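Local atomic coordinates of amino acid adenylation domain-containing protein (Bacillus stratosphericus LAMA 585, PDB entry 6ULY), a protein that probably selects and activates an alpha-keto acid as its acyl adenylate, serving as an adenylation domain of a nonribosomal depsipeptide synthetase. Residues L3-L9 and P386-I392; V71-S77 and I126-L132. All blocks are in the same frame, centred on the assembly; numbering follows the deposited sequence.

Interaction 1 (L3-L9 and P386-I392); sequences LSYGGDL and PIPGITI
The ring of Tyr-5 meets Thr-391 and the backbone of Gly-389 and Ile-390 obliquely. Its CD1 is the atom that touches, 3.1 Å from OG1 of Thr-391. One ring face carries the backbone N of Gly-7, near the rim. The ring gets there because CG of Tyr-5 is anti to the backbone N (chi1 -179°). Thr-391 is forked. Its OG1 goes to the ring, while its CG2 meets CD2 of Leu-3 at 3.8 Å. Tyr-5 and Thr-391 share one side of the sheet.

Ser-4 and Ile-392 point to the other side. There OG of Ser-4 rests against CD of Pro-386 at 3.3 Å and is hydrogen-bonded to the carbonyl of Gly-449. Two backbone bonds join Ser-4 and Ile-392: Ser-4 N to Ile-392 O and Ile-392 N to Ser-4 O, both 2.8 Å.

Beyond the strand, Gly-6 N bonds to Ile-390 O at 2.9 Å, almost in line with the carbonyl. Gly-6 CA makes a CA-H...O contact with Ile-387 O at 3.5 Å. Gly-389 N then bonds to Gly-7 O at 2.8 Å. Leu-9 closes the contact: its CB packs on CB of Pro-388, the two side chains nearly perpendicular. Lys-201 and Ala-205 of helix 193-207 lie against this end.

This is an antiparallel edge-strand pairing. Strand 3-5, from the N-terminus, adds to strand 391-395 at the margin of an antiparallel sheet, and the following loop runs along the type II turn Ile-387 to Ile-390.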
loop_
_atom_site.group_PDB
_atom_site.type_symbol
_atom_site.label_atom_id
_atom_site.label_comp_id
_atom_site.label_asym_id
_atom_site.label_seq_id
_atom_site.Cartn_x
_atom_site.Cartn_y
_atom_site.Cartn_z
ATOM N N LEU A 3 9.268 24.390 14.262
ATOM C CA LEU A 3 8.152 23.987 15.113
ATOM C C LEU A 3 7.290 25.213 15.364
ATOM O O LEU A 3 7.752 26.179 15.979
ATOM C CB LEU A 3 8.640 23.386 16.436
ATOM C CG LEU A 3 7.541 22.923 17.396
ATOM C CD1 LEU A 3 8.003 21.716 18.205
ATOM C CD2 LEU A 3 7.113 24.042 18.325
ATOM N N SER A 4 6.043 25.170 14.895
ATOM C CA SER A 4 5.141 26.313 14.934
ATOM C C SER A 4 3.857 25.942 15.662
ATOM O O SER A 4 3.193 24.966 15.301
ATOM C CB SER A 4 4.819 26.795 13.519
ATOM O OG SER A 4 3.983 27.938 13.540
ATOM N N TYR A 5 3.507 26.734 16.671
ATOM C CA TYR A 5 2.290 26.555 17.449
ATOM C C TYR A 5 1.290 27.641 17.083
ATOM O O TYR A 5 1.648 28.819 16.979
ATOM C CB TYR A 5 2.591 26.613 18.947
ATOM C CG TYR A 5 1.396 26.428 19.855
ATOM C CD1 TYR A 5 0.569 25.322 19.730
ATOM C CD2 TYR A 5 1.121 27.341 20.867
ATOM C CE1 TYR A 5 -0.510 25.140 20.570
ATOM C CE2 TYR A 5 0.047 27.164 21.716
ATOM C CZ TYR A 5 -0.766 26.061 21.563
ATOM O OH TYR A 5 -1.841 25.879 22.402
ATOM N N GLY A 6 0.035 27.241 16.897
ATOM C CA GLY A 6 -1.008 28.167 16.519
ATOM C C GLY A 6 -1.619 28.953 17.653
ATOM O O GLY A 6 -2.512 29.769 17.414
ATOM N N GLY A 7 -1.167 28.735 18.885
ATOM C CA GLY A 7 -1.700 29.431 20.033
ATOM C C GLY A 7 -2.791 28.642 20.734
ATOM O O GLY A 7 -3.339 27.664 20.219
ATOM N N ASP A 8 -3.112 29.091 21.945
ATOM C CA ASP A 8 -4.098 28.389 22.753
ATOM C C ASP A 8 -5.467 28.435 22.093
ATOM O O ASP A 8 -5.901 29.473 21.582
ATOM C CB ASP A 8 -4.180 28.997 24.154
ATOM C CG ASP A 8 -2.904 28.805 24.944
ATOM O OD1 ASP A 8 -2.349 29.811 25.437
ATOM O OD2 ASP A 8 -2.447 27.649 25.055
ATOM N N LEU A 9 -6.148 27.294 22.114
ATOM C CA LEU A 9 -7.519 27.169 21.634
ATOM C C LEU A 9 -8.385 26.777 22.820
ATOM O O LEU A 9 -8.227 25.685 23.375
ATOM C CB LEU A 9 -7.623 26.137 20.513
ATOM C CG LEU A 9 -9.037 25.823 20.012
ATOM C CD1 LEU A 9 -9.666 27.043 19.339
ATOM C CD2 LEU A 9 -9.016 24.620 19.067
ATOM N N PRO A 386 -0.358 27.556 11.641
ATOM C CA PRO A 386 -1.334 26.607 12.182
ATOM C C PRO A 386 -2.502 27.336 12.822
ATOM O O PRO A 386 -2.357 28.434 13.360
ATOM C CB PRO A 386 -0.532 25.821 13.228
ATOM C CG PRO A 386 0.898 26.112 12.945
ATOM C CD PRO A 386 0.947 27.457 12.317
ATOM N N ILE A 387 -3.670 26.706 12.773
ATOM C CA ILE A 387 -4.840 27.241 13.460
ATOM C C ILE A 387 -4.602 27.096 14.959
ATOM O O ILE A 387 -3.728 26.319 15.371
ATOM C CB ILE A 387 -6.131 26.531 13.025
ATOM C CG1 ILE A 387 -6.059 25.030 13.324
ATOM C CG2 ILE A 387 -6.395 26.775 11.541
ATOM C CD1 ILE A 387 -7.367 24.293 13.030
ATOM N N PRO A 388 -5.329 27.824 15.804
ATOM C CA PRO A 388 -5.182 27.632 17.249
ATOM C C PRO A 388 -5.318 26.166 17.631
ATOM O O PRO A 388 -6.156 25.439 17.095
ATOM C CB PRO A 388 -6.318 28.477 17.834
ATOM C CG PRO A 388 -6.542 29.545 16.828
ATOM C CD PRO A 388 -6.245 28.933 15.482
ATOM N N GLY A 389 -4.468 25.737 18.567
ATOM C CA GLY A 389 -4.486 24.393 19.086
ATOM C C GLY A 389 -3.546 23.430 18.394
ATOM O O GLY A 389 -3.235 22.376 18.962
ATOM N N ILE A 390 -3.076 23.763 17.196
ATOM C CA ILE A 390 -2.263 22.863 16.388
ATOM C C ILE A 390 -0.801 23.258 16.516
ATOM O O ILE A 390 -0.458 24.447 16.503
ATOM C CB ILE A 390 -2.708 22.892 14.912
ATOM C CG1 ILE A 390 -4.142 22.367 14.758
ATOM C CG2 ILE A 390 -1.737 22.097 14.055
ATOM C CD1 ILE A 390 -4.277 20.874 14.874
ATOM N N THR A 391 0.065 22.259 16.647
ATOM C CA THR A 391 1.503 22.444 16.523
ATOM C C THR A 391 1.979 21.643 15.320
ATOM O O THR A 391 1.601 20.480 15.154
ATOM C CB THR A 391 2.251 21.999 17.785
ATOM O OG1 THR A 391 1.631 22.567 18.947
ATOM C CG2 THR A 391 3.686 22.468 17.724
ATOM N N ILE A 392 2.787 22.273 14.478
ATOM C CA ILE A 392 3.402 21.611 13.337
ATOM C C ILE A 392 4.903 21.589 13.561
ATOM O O ILE A 392 5.471 22.522 14.137
ATOM C CB ILE A 392 3.066 22.320 12.010
ATOM C CG1 ILE A 392 1.557 22.544 11.906
ATOM C CG2 ILE A 392 3.591 21.508 10.836
ATOM C CD1 ILE A 392 1.132 23.220 10.644
#

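Interaction 2 (V71-S77 and I126-L132); sequences VFFQFSS and ILTDDSL. With SO4 (sulfate ion), chain D.
Asp-129 reaches across to Ser-76 and Ser-77. Its CG lies beside its own backbone N (chi1 -67°), which swings the carboxylate over. OD2 of Asp-129 accepts three hydrogen bonds. Ser-76 N comes nearly along the C-O axis, Ser-76 OG on the anti side at 2.8 Å, and Ser-77 N on the syn side. Both N-H bonds are modelled short and bent. Asp-129 OD1 has no polar partner in the model and lies at the edge of the Phe-75 ring, 3.2 Å from Phe-75 CD1. One face of that ring takes CA of Thr-128 in a CH-pi contact and, near the rim, O of Leu-127.

Behind this lie the paired strands. Leu-127 N bonds to Phe-72 O at 2.7 Å, and Gln-74 N to Leu-127 O at 2.8 Å. CB of Leu-127 packs on CG1 of Val-71. On the opposite side, CG2 of Ile-126 lies alongside CG of Gln-74. OE1 of Gln-74 bonds to Tyr-104 OH, and NE2 to the carbonyls of Ser-99 and Phe-73.

Farther out, Ser-77 N-caps helix 78-91 through Ala-80 N. Its OG is also hydrogen-bonded to a sulfate ion, probably from the crystallisation liquor, which Asn-78, His-79 and Arg-245 bind too. The whole is a parallel strand pair in a mixed sheet, with an aspartate and a helix N-cap at its C-terminal end.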
loop_
_atom_site.group_PDB
_atom_site.type_symbol
_atom_site.label_atom_id
_atom_site.label_comp_id
_atom_site.label_asym_id
_atom_site.label_seq_id
_atom_site.Cartn_x
_atom_site.Cartn_y
_atom_site.Cartn_z
ATOM N N VAL A 71 -23.234 3.366 10.227
ATOM C CA VAL A 71 -24.190 3.498 9.137
ATOM C C VAL A 71 -23.420 3.883 7.885
ATOM O O VAL A 71 -22.665 4.862 7.894
ATOM C CB VAL A 71 -25.276 4.545 9.444
ATOM C CG1 VAL A 71 -26.272 4.625 8.296
ATOM C CG2 VAL A 71 -25.970 4.213 10.750
ATOM N N PHE A 72 -23.625 3.128 6.811
ATOM C CA PHE A 72 -22.847 3.275 5.586
ATOM C C PHE A 72 -23.588 4.211 4.637
ATOM O O PHE A 72 -24.638 3.852 4.097
ATOM C CB PHE A 72 -22.616 1.906 4.952
ATOM C CG PHE A 72 -21.405 1.839 4.072
ATOM C CD1 PHE A 72 -20.197 1.395 4.578
ATOM C CD2 PHE A 72 -21.472 2.215 2.738
ATOM C CE1 PHE A 72 -19.076 1.326 3.778
ATOM C CE2 PHE A 72 -20.347 2.144 1.929
ATOM C CZ PHE A 72 -19.150 1.699 2.452
ATOM N N PHE A 73 -23.036 5.405 4.427
ATOM C CA PHE A 73 -23.677 6.402 3.580
ATOM C C PHE A 73 -23.321 6.180 2.114
ATOM O O PHE A 73 -22.145 6.036 1.764
ATOM C CB PHE A 73 -23.262 7.813 4.001
ATOM C CG PHE A 73 -23.980 8.327 5.222
ATOM C CD1 PHE A 73 -24.559 7.455 6.131
ATOM C CD2 PHE A 73 -24.084 9.690 5.451
ATOM C CE1 PHE A 73 -25.215 7.932 7.245
ATOM C CE2 PHE A 73 -24.741 10.173 6.563
ATOM C CZ PHE A 73 -25.310 9.295 7.459
ATOM N N GLN A 74 -24.346 6.180 1.255
ATOM C CA GLN A 74 -24.191 6.057 -0.199
ATOM C C GLN A 74 -25.230 6.989 -0.821
ATOM O O GLN A 74 -26.340 6.567 -1.151
ATOM C CB GLN A 74 -24.362 4.615 -0.660
ATOM C CG GLN A 74 -23.161 3.730 -0.369
ATOM C CD GLN A 74 -21.981 4.050 -1.262
ATOM O OE1 GLN A 74 -21.809 3.439 -2.316
ATOM N NE2 GLN A 74 -21.166 5.016 -0.850
ATOM N N PHE A 75 -24.857 8.257 -0.977
ATOM C CA PHE A 75 -25.792 9.306 -1.349
ATOM C C PHE A 75 -25.359 10.000 -2.629
ATOM O O PHE A 75 -24.164 10.166 -2.891
ATOM C CB PHE A 75 -25.927 10.352 -0.233
ATOM C CG PHE A 75 -26.685 9.859 0.959
ATOM C CD1 PHE A 75 -28.065 9.761 0.924
ATOM C CD2 PHE A 75 -26.018 9.484 2.110
ATOM C CE1 PHE A 75 -28.766 9.300 2.019
ATOM C CE2 PHE A 75 -26.713 9.022 3.210
ATOM C CZ PHE A 75 -28.088 8.930 3.166
ATOM N N SER A 76 -26.357 10.387 -3.426
ATOM C CA SER A 76 -26.191 11.362 -4.490
ATOM C C SER A 76 -26.828 12.703 -4.157
ATOM O O SER A 76 -26.466 13.712 -4.770
ATOM C CB SER A 76 -26.799 10.836 -5.798
ATOM O OG SER A 76 -28.185 10.580 -5.646
ATOM N N SER A 77 -27.748 12.739 -3.197
ATOM C CA SER A 77 -28.462 13.955 -2.833
ATOM C C SER A 77 -27.834 14.572 -1.589
ATOM O O SER A 77 -27.733 13.912 -0.550
ATOM C CB SER A 77 -29.940 13.661 -2.581
ATOM O OG SER A 77 -30.514 14.682 -1.782
ATOM N N ILE A 126 -26.757 0.136 4.886
ATOM C CA ILE A 126 -26.403 1.137 3.890
ATOM C C ILE A 126 -27.583 2.083 3.729
ATOM O O ILE A 126 -28.720 1.649 3.505
ATOM C CB ILE A 126 -26.021 0.485 2.550
ATOM C CG1 ILE A 126 -24.843 -0.484 2.746
ATOM C CG2 ILE A 126 -25.672 1.562 1.531
ATOM C CD1 ILE A 126 -24.470 -1.272 1.501
ATOM N N LEU A 127 -27.310 3.374 3.866
ATOM C CA LEU A 127 -28.303 4.429 3.759
ATOM C C LEU A 127 -28.012 5.221 2.495
ATOM O O LEU A 127 -26.862 5.610 2.258
ATOM C CB LEU A 127 -28.249 5.333 4.990
ATOM C CG LEU A 127 -29.541 5.938 5.521
ATOM C CD1 LEU A 127 -30.577 4.864 5.790
ATOM C CD2 LEU A 127 -29.229 6.715 6.786
ATOM N N THR A 128 -29.044 5.463 1.689
ATOM C CA THR A 128 -28.838 6.003 0.353
ATOM C C THR A 128 -30.073 6.789 -0.075
ATOM O O THR A 128 -30.965 7.070 0.732
ATOM C CB THR A 128 -28.518 4.872 -0.636
ATOM O OG1 THR A 128 -28.559 5.377 -1.977
ATOM C CG2 THR A 128 -29.517 3.734 -0.492
ATOM N N ASP A 129 -30.107 7.146 -1.356
ATOM C CA ASP A 129 -31.184 7.889 -1.988
ATOM C C ASP A 129 -32.142 6.959 -2.720
ATOM O O ASP A 129 -31.816 5.814 -3.041
ATOM C CB ASP A 129 -30.623 8.886 -3.001
ATOM C CG ASP A 129 -29.839 9.976 -2.354
ATOM O OD1 ASP A 129 -30.244 10.407 -1.258
ATOM O OD2 ASP A 129 -28.823 10.402 -2.939
ATOM N N ASP A 130 -33.327 7.489 -3.024
ATOM C CA ASP A 130 -34.225 6.776 -3.923
ATOM C C ASP A 130 -33.606 6.633 -5.309
ATOM O O ASP A 130 -33.803 5.612 -5.977
ATOM C CB ASP A 130 -35.571 7.499 -4.007
ATOM C CG ASP A 130 -36.453 7.249 -2.792
ATOM O OD1 ASP A 130 -36.525 6.091 -2.328
ATOM O OD2 ASP A 130 -37.083 8.210 -2.305
ATOM N N SER A 131 -32.839 7.634 -5.747
ATOM C CA SER A 131 -32.183 7.580 -7.047
ATOM C C SER A 131 -31.042 6.567 -7.103
ATOM O O SER A 131 -30.583 6.245 -8.204
ATOM C CB SER A 131 -31.654 8.970 -7.419
ATOM O OG SER A 131 -30.538 9.322 -6.619
ATOM N N LEU A 132 -30.578 6.057 -5.957
ATOM C CA LEU A 132 -29.485 5.096 -5.918
ATOM C C LEU A 132 -29.854 3.742 -5.333
ATOM O O LEU A 132 -29.090 2.788 -5.518
ATOM C CB LEU A 132 -28.307 5.642 -5.095
ATOM C CG LEU A 132 -27.374 6.669 -5.733
ATOM C CD1 LEU A 132 -26.318 7.083 -4.719
ATOM C CD2 LEU A 132 -26.719 6.119 -6.989
HETATM S S SO4 D . -29.974 17.704 -3.518
HETATM O O1 SO4 D . -30.647 16.429 -3.567
HETATM O O2 SO4 D . -28.590 17.567 -3.893
HETATM O O3 SO4 D . -30.047 18.220 -2.180
HETATM O O4 SO4 D . -30.596 18.633 -4.402
#

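In the fold
Interaction 1 and interaction 2 help build different sheets of the chain. Their centres are 37 Å apart and their nearest atoms about 23 Å apart, so they do not touch. In sequence, segments 71-77 and 126-132 both fall within the 376 residues between the two segments of interaction 1. The side chain of Ile-387 in interaction 1 is about 10 Å from the bound keto acyl adenylate, too far for direct contact. The residues that line the ligand pocket lie between 223 and 453, so neither segment of interaction 2 supplies any of them.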